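THB11 (Chlamydomonas reinhardtii, PDB 6TD7) binds heme b as a truncated hemoglobin and probably binds oxygen at the heme iron. Local coordinates at residues 36-39 and 40-43; 89-92 and 93-96. All coordinates share one frame; numbering follows the deposited sequence.

From the N terminus, helix 21-36 ends at contact 1, where residues 36-39 and 40-43 close the turn into the short helix 42-45. The chain then runs through helices 50-64 and 77-88 before contact 2, where residues 89-92 and 93-96 close the turn that starts helix 92-108. The two contacts therefore stand in series, neither nested nor crossing. In space they meet, their centres about 12 Å apart: NE2 of Q40 lies 2.8 Å from OD1 of D94, a probable hydrogen bond, and L41 packs on D94. The region around helix 42-45 is thus tied to the start of helix 92-108, beside the heme.

Contact 1. Residues 36-39 and 40-43; sequences YADP and QLIK
The carboxylate of D38 reaches forward past P39 to Q40 and L41 and takes both of their N-H groups on one oxygen. Its CG lies anti to the backbone N (chi1 -177°), which brings OD1 to 2.8 Å from Q40 N and 3.1 Å from L41 N. These donors reach OD1 from opposite faces of the carboxylate plane, both on its anti side and tilted out of that plane. This is an Asx turn, proline its second residue, leading into helix 42-45. OD2 is bonded instead to the hydroxyl of Y101 on helix 92-108. The backbone of D38 continues the pattern, with its O accepting from I42 N at 3.0 Å and only weakly from L41 N.

L41 crosses the D38 side chain at a slant, its CG 3.7 Å from OD1, and it also touches the heme and helix 92-108. I42 reaches the other way: its CD1 comes to 3.2 Å from the carbonyl O of Y36 and 3.9 Å from CD2 of the tyrosine ring, the two side chains meeting nearly at a right angle. The phenol OH of Y36 bonds to the carbonyl of Q48.

With OD1 gripping two amides and OD2 a tyrosine hydroxyl, both carboxylate oxygens of D38 have partners in a buried setting, and the two amide dipoles would probably help to stabilise its negative charge.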
ATOM      1  N   TYR A  36      -1.781   7.979  -9.002  1.00 13.02           N
ATOM      2  CA  TYR A  36      -1.402   9.242  -9.620  1.00 14.02           C
ATOM      3  C   TYR A  36      -2.470   9.766 -10.565  1.00 19.14           C
ATOM      4  O   TYR A  36      -2.448  10.952 -10.909  1.00 18.60           O
ATOM      5  CB  TYR A  36      -0.075   9.071 -10.362  1.00 18.94           C
ATOM      6  CG  TYR A  36       1.142   9.200  -9.473  1.00 17.04           C
ATOM      7  CD1 TYR A  36       1.613   8.117  -8.744  1.00 16.03           C
ATOM      8  CD2 TYR A  36       1.819  10.407  -9.361  1.00 15.58           C
ATOM      9  CE1 TYR A  36       2.723   8.233  -7.928  1.00 18.78           C
ATOM     10  CE2 TYR A  36       2.931  10.531  -8.550  1.00 19.71           C
ATOM     11  CZ  TYR A  36       3.378   9.440  -7.839  1.00 18.80           C
ATOM     12  OH  TYR A  36       4.482   9.563  -7.031  1.00 17.10           O
ATOM     13  N   ALA A  37      -3.394   8.915 -10.997  1.00 15.37           N
ATOM     14  CA  ALA A  37      -4.513   9.330 -11.828  1.00 16.55           C
ATOM     15  C   ALA A  37      -5.703   9.824 -11.016  1.00 22.24           C
ATOM     16  O   ALA A  37      -6.691  10.275 -11.605  1.00 20.76           O
ATOM     17  CB  ALA A  37      -4.953   8.165 -12.720  1.00 17.89           C
ATOM     18  N   ASP A  38      -5.638   9.764  -9.693  1.00 13.91           N
ATOM     19  CA  ASP A  38      -6.798  10.143  -8.887  1.00 17.73           C
ATOM     20  C   ASP A  38      -6.712  11.613  -8.496  1.00 17.53           C
ATOM     21  O   ASP A  38      -5.697  12.039  -7.934  1.00 15.81           O
ATOM     22  CB  ASP A  38      -6.885   9.279  -7.638  1.00 19.82           C
ATOM     23  CG  ASP A  38      -8.115   9.578  -6.811  1.00 17.31           C
ATOM     24  OD1 ASP A  38      -8.136  10.619  -6.124  1.00 19.04           O
ATOM     25  OD2 ASP A  38      -9.069   8.774  -6.860  1.00 19.21           O
ATOM     26  N   PRO A  39      -7.758  12.412  -8.746  1.00 21.66           N
ATOM     27  CA  PRO A  39      -7.647  13.860  -8.499  1.00 24.07           C
ATOM     28  C   PRO A  39      -7.616  14.245  -7.028  1.00 22.57           C
ATOM     29  O   PRO A  39      -7.185  15.362  -6.716  1.00 21.82           O
ATOM     30  CB  PRO A  39      -8.888  14.432  -9.201  1.00 31.15           C
ATOM     31  CG  PRO A  39      -9.871  13.310  -9.198  1.00 30.41           C
ATOM     32  CD  PRO A  39      -9.065  12.048  -9.329  1.00 27.47           C
ATOM     33  N   GLN A  40      -8.057  13.373  -6.116  1.00 18.96           N
ATOM     34  CA  GLN A  40      -7.947  13.670  -4.690  1.00 21.81           C
ATOM     35  C   GLN A  40      -6.577  13.294  -4.138  1.00 18.39           C
ATOM     36  O   GLN A  40      -6.082  13.958  -3.219  1.00 20.24           O
ATOM     37  CB  GLN A  40      -9.052  12.946  -3.910  1.00 23.52           C
ATOM     38  CG  GLN A  40      -8.884  12.922  -2.383  1.00 35.88           C
ATOM     39  CD  GLN A  40      -9.059  14.284  -1.719  1.00 50.04           C
ATOM     40  OE1 GLN A  40      -9.625  15.208  -2.305  1.00 32.26           O
ATOM     41  NE2 GLN A  40      -8.579  14.405  -0.480  1.00 22.81           N
ATOM     42  N   LEU A  41      -5.945  12.252  -4.676  1.00 17.32           N
ATOM     43  CA  LEU A  41      -4.656  11.810  -4.160  1.00 15.34           C
ATOM     44  C   LEU A  41      -3.480  12.525  -4.808  1.00 20.56           C
ATOM     45  O   LEU A  41      -2.401  12.582  -4.209  1.00 16.79           O
ATOM     46  CB  LEU A  41      -4.500  10.300  -4.356  1.00 14.65           C
ATOM     47  CG  LEU A  41      -5.609   9.461  -3.718  1.00 10.86           C
ATOM     48  CD1 LEU A  41      -5.352   7.985  -3.946  1.00 14.43           C
ATOM     49  CD2 LEU A  41      -5.751   9.764  -2.232  1.00 12.79           C
ATOM     50  N   ILE A  42      -3.663  13.081  -6.005  1.00 20.40           N
ATOM     51  CA  ILE A  42      -2.554  13.747  -6.678  1.00 19.91           C
ATOM     52  C   ILE A  42      -2.049  14.923  -5.849  1.00 20.01           C
ATOM     53  O   ILE A  42      -0.859  15.265  -5.904  1.00 22.23           O
ATOM     54  CB  ILE A  42      -3.002  14.169  -8.094  1.00 25.41           C
ATOM     55  CG1 ILE A  42      -1.787  14.453  -8.980  1.00 20.68           C
ATOM     56  CG2 ILE A  42      -3.943  15.369  -8.024  1.00 29.28           C
ATOM     57  CD1 ILE A  42      -0.897  13.244  -9.213  1.00 24.74           C
ATOM     58  N   LYS A  43      -2.929  15.545  -5.052  1.00 22.06           N
ATOM     59  CA  LYS A  43      -2.505  16.589  -4.126  1.00 21.43           C
ATOM     60  C   LYS A  43      -1.289  16.169  -3.313  1.00 19.63           C
ATOM     61  O   LYS A  43      -0.459  17.007  -2.942  1.00 22.85           O
ATOM     62  CB  LYS A  43      -3.629  16.934  -3.143  1.00 24.55           C
ATOM     63  CG  LYS A  43      -5.017  17.079  -3.735  1.00 39.61           C
ATOM     64  CD  LYS A  43      -6.022  17.491  -2.658  1.00 36.68           C
ATOM     65  CE  LYS A  43      -7.451  17.384  -3.167  1.00 48.42           C
ATOM     66  NZ  LYS A  43      -8.414  18.167  -2.342  1.00 44.15           N
TER

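Contact 2. Residues 89-92 and 93-96. With HEM (protoporphyrin IX containing Fe), chain B.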
ATOM      1  N   GLY A  89      -3.157  17.457   4.828  1.00 18.01           N
ATOM      2  CA  GLY A  89      -4.418  16.901   5.272  1.00 17.33           C
ATOM      3  C   GLY A  89      -4.716  15.490   4.823  1.00 20.60           C
ATOM      4  O   GLY A  89      -5.884  15.089   4.837  1.00 15.85           O
ATOM      5  N   PHE A  90      -3.704  14.728   4.408  1.00 13.75           N
ATOM      6  CA  PHE A  90      -3.865  13.300   4.145  1.00 12.37           C
ATOM      7  C   PHE A  90      -4.694  12.655   5.249  1.00  9.37           C
ATOM      8  O   PHE A  90      -4.358  12.758   6.432  1.00 14.57           O
ATOM      9  CB  PHE A  90      -2.486  12.643   4.055  1.00 10.66           C
ATOM     10  CG  PHE A  90      -2.499  11.224   3.549  1.00 13.70           C
ATOM     11  CD1 PHE A  90      -3.014  10.921   2.299  1.00  8.40           C
ATOM     12  CD2 PHE A  90      -1.946  10.200   4.306  1.00 11.92           C
ATOM     13  CE1 PHE A  90      -3.008   9.625   1.830  1.00 11.94           C
ATOM     14  CE2 PHE A  90      -1.931   8.899   3.838  1.00 11.65           C
ATOM     15  CZ  PHE A  90      -2.461   8.613   2.597  1.00  8.68           C
ATOM     16  N   SER A  91      -5.771  11.989   4.854  1.00 12.57           N
ATOM     17  CA  SER A  91      -6.832  11.579   5.759  1.00 12.31           C
ATOM     18  C   SER A  91      -7.118  10.094   5.645  1.00 12.97           C
ATOM     19  O   SER A  91      -6.744   9.449   4.661  1.00  8.56           O
ATOM     20  CB  SER A  91      -8.121  12.364   5.457  1.00 15.04           C
ATOM     21  OG  SER A  91      -8.631  12.003   4.184  1.00 17.46           O
ATOM     22  N   PRO A  92      -7.791   9.518   6.643  1.00 12.92           N
ATOM     23  CA  PRO A  92      -8.200   8.110   6.527  1.00 18.61           C
ATOM     24  C   PRO A  92      -8.982   7.813   5.260  1.00 12.23           C
ATOM     25  O   PRO A  92      -8.862   6.715   4.699  1.00 11.55           O
ATOM     26  CB  PRO A  92      -9.057   7.900   7.783  1.00 15.10           C
ATOM     27  CG  PRO A  92      -8.534   8.886   8.760  1.00 17.65           C
ATOM     28  CD  PRO A  92      -8.112  10.086   7.966  1.00 14.44           C
ATOM     29  N   GLU A  93      -9.785   8.768   4.790  1.00 11.20           N
ATOM     30  CA  GLU A  93     -10.541   8.553   3.563  1.00 13.88           C
ATOM     31  C   GLU A  93      -9.628   8.467   2.346  1.00 12.81           C
ATOM     32  O   GLU A  93      -9.935   7.726   1.406  1.00  8.17           O
ATOM     33  CB  GLU A  93     -11.574   9.663   3.397  1.00 15.96           C
ATOM     34  CG  GLU A  93     -12.640   9.655   4.481  1.00 23.42           C
ATOM     35  CD  GLU A  93     -12.384  10.683   5.568  1.00 30.15           C
ATOM     36  OE1 GLU A  93     -13.353  11.355   5.978  1.00 46.97           O
ATOM     37  OE2 GLU A  93     -11.219  10.831   6.003  1.00 19.59           O
ATOM     38  N   ASP A  94      -8.505   9.193   2.339  1.00 11.53           N
ATOM     39  CA  ASP A  94      -7.545   9.036   1.248  1.00 11.31           C
ATOM     40  C   ASP A  94      -6.897   7.655   1.295  1.00 11.18           C
ATOM     41  O   ASP A  94      -6.686   7.024   0.254  1.00  6.81           O
ATOM     42  CB  ASP A  94      -6.476  10.130   1.310  1.00  7.27           C
ATOM     43  CG  ASP A  94      -7.055  11.530   1.178  1.00 12.91           C
ATOM     44  OD1 ASP A  94      -7.892  11.752   0.276  1.00 13.98           O
ATOM     45  OD2 ASP A  94      -6.663  12.409   1.976  1.00 15.56           O
ATOM     46  N   PHE A  95      -6.605   7.159   2.500  1.00  7.97           N
ATOM     47  CA  PHE A  95      -6.032   5.823   2.621  1.00  6.94           C
ATOM     48  C   PHE A  95      -7.007   4.756   2.134  1.00 11.78           C
ATOM     49  O   PHE A  95      -6.596   3.775   1.501  1.00  9.70           O
ATOM     50  CB  PHE A  95      -5.617   5.552   4.069  1.00  8.89           C
ATOM     51  CG  PHE A  95      -4.682   4.382   4.217  1.00 15.68           C
ATOM     52  CD1 PHE A  95      -3.362   4.480   3.810  1.00 20.48           C
ATOM     53  CD2 PHE A  95      -5.120   3.184   4.751  1.00 23.73           C
ATOM     54  CE1 PHE A  95      -2.498   3.406   3.933  1.00 23.64           C
ATOM     55  CE2 PHE A  95      -4.256   2.107   4.879  1.00 14.64           C
ATOM     56  CZ  PHE A  95      -2.948   2.219   4.469  1.00 18.88           C
ATOM     57  N   ASP A  96      -8.302   4.921   2.422  1.00  6.79           N
ATOM     58  CA  ASP A  96      -9.298   3.994   1.896  1.00 11.03           C
ATOM     59  C   ASP A  96      -9.215   3.912   0.375  1.00 11.54           C
ATOM     60  O   ASP A  96      -9.259   2.825  -0.209  1.00 13.90           O
ATOM     61  CB  ASP A  96     -10.708   4.423   2.313  1.00  9.38           C
ATOM     62  CG  ASP A  96     -10.981   4.234   3.797  1.00 18.66           C
ATOM     63  OD1 ASP A  96     -10.265   3.463   4.474  1.00 12.09           O
ATOM     64  OD2 ASP A  96     -11.953   4.854   4.279  1.00 17.81           O
TER
HETATM   65  CHA HEM B 201       5.577   6.048   2.041  1.00 16.99           C
HETATM   66  CHB HEM B 201       1.902   8.717   0.258  1.00 14.35           C
HETATM   67  CHC HEM B 201      -1.141   4.935   0.465  1.00 15.80           C
HETATM   68  CHD HEM B 201       2.403   2.368   2.687  1.00 17.70           C
HETATM   69  C1A HEM B 201       4.869   7.109   1.504  1.00 13.79           C
HETATM   70  C2A HEM B 201       5.365   8.426   1.132  1.00 14.61           C
HETATM   71  C3A HEM B 201       4.337   9.131   0.647  1.00 13.97           C
HETATM   72  C4A HEM B 201       3.152   8.310   0.685  1.00 17.98           C
HETATM   73  CMA HEM B 201       4.380  10.579   0.118  1.00 19.25           C
HETATM   74  CAA HEM B 201       6.814   8.957   1.232  1.00 26.87           C
HETATM   75  CBA HEM B 201       7.375   8.852   2.641  1.00 35.16           C
HETATM   76  CGA HEM B 201       8.857   9.139   2.604  1.00 31.71           C
HETATM   77  O1A HEM B 201       9.424   9.417   3.692  1.00 59.51           O
HETATM   78  O2A HEM B 201       9.473   9.088   1.506  1.00 22.05           O
HETATM   79  C1B HEM B 201       0.787   7.918   0.105  1.00 15.16           C
HETATM   80  C2B HEM B 201      -0.456   8.312  -0.525  1.00 15.96           C
HETATM   81  C3B HEM B 201      -1.306   7.282  -0.466  1.00 10.85           C
HETATM   82  C4B HEM B 201      -0.632   6.186   0.200  1.00 15.78           C
HETATM   83  CMB HEM B 201      -0.748   9.694  -1.146  1.00 19.83           C
HETATM   84  CAB HEM B 201      -2.744   7.289  -1.031  1.00 15.11           C
HETATM   85  CBB HEM B 201      -3.643   6.363  -0.692  1.00 17.47           C
HETATM   86  C1C HEM B 201      -0.413   3.929   1.064  1.00 15.70           C
HETATM   87  C2C HEM B 201      -0.912   2.597   1.274  1.00 17.86           C
HETATM   88  C3C HEM B 201       0.029   1.890   1.893  1.00 19.82           C
HETATM   89  C4C HEM B 201       1.204   2.727   2.084  1.00 16.69           C
HETATM   90  CMC HEM B 201      -2.322   2.102   0.880  1.00 22.84           C
HETATM   91  CAC HEM B 201      -0.146   0.413   2.287  1.00 25.28           C
HETATM   92  CBC HEM B 201       0.394  -0.032   3.421  1.00 35.32           C
HETATM   93  C1D HEM B 201       3.578   3.101   2.619  1.00 20.78           C
HETATM   94  C2D HEM B 201       4.910   2.611   2.906  1.00 14.40           C
HETATM   95  C3D HEM B 201       5.773   3.622   2.737  1.00 13.65           C
HETATM   96  C4D HEM B 201       5.040   4.796   2.315  1.00 11.66           C
HETATM   97  CMD HEM B 201       5.242   1.168   3.342  1.00 12.78           C
HETATM   98  CAD HEM B 201       7.302   3.567   2.892  1.00 14.86           C
HETATM   99  CBD HEM B 201       7.782   3.758   4.317  1.00 26.31           C
HETATM  100  CGD HEM B 201       9.262   3.507   4.221  1.00 19.38           C
HETATM  101  O1D HEM B 201       9.701   2.369   4.534  1.00 20.57           O
HETATM  102  O2D HEM B 201       9.993   4.437   3.792  1.00 21.54           O
HETATM  103  NA  HEM B 201       3.512   7.083   1.216  1.00 12.75           N
HETATM  104  NB  HEM B 201       0.645   6.610   0.534  1.00 11.26           N
HETATM  105  NC  HEM B 201       0.890   3.975   1.561  1.00 13.78           N
HETATM  106  ND  HEM B 201       3.702   4.435   2.262  1.00 11.13           N
HETATM  107 FE   HEM B 201       2.223   5.487   1.394  1.00 21.92          FE
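S91 and D94 make a local helix-capping contact at the turn between helix 77-88 and helix 92-108, on the edge of the heme pocket. S91 is the N-cap: its OG accepts a weak bond from D94 N, while the carboxylate of D94 answers by taking S91 N on OD2 at 3.0 Å. That N-H comes in on the anti side of the carboxylate, 24° out of its plane. The D94 CG sits anti to its own carbonyl carbon (chi1 -61°), which swings OD2 back to the cap; the other oxygen, OD1, is the one held by Q40. The first turn of the helix is held by F95 N to S91 O at 3.2 Å and by D96 N to P92 O.

F90 and D94 run past each other in opposite directions, ring and carboxylate planes 16° apart, with F90 CE1 3.5 Å from D94 CB. On its other flank the ring approaches the heme, CZ lying 3.5 Å from C3B, and Y44 meets it edge-to-face. F95 adds a second ring, its CE1 3.2 Å from heme C2C, and its edge is the side turned to F90 CZ. Shortening D94 to an alanine removes both oxygens and is likely to leave S91 N without its acceptor in the cap and Q40 NE2 without its mate.

Mutual side-chain-to-backbone bonds between S91 and D94 define a capping box, here starting a globin helix that lends D94 and F95, along with F90 just before it, to the heme pocket.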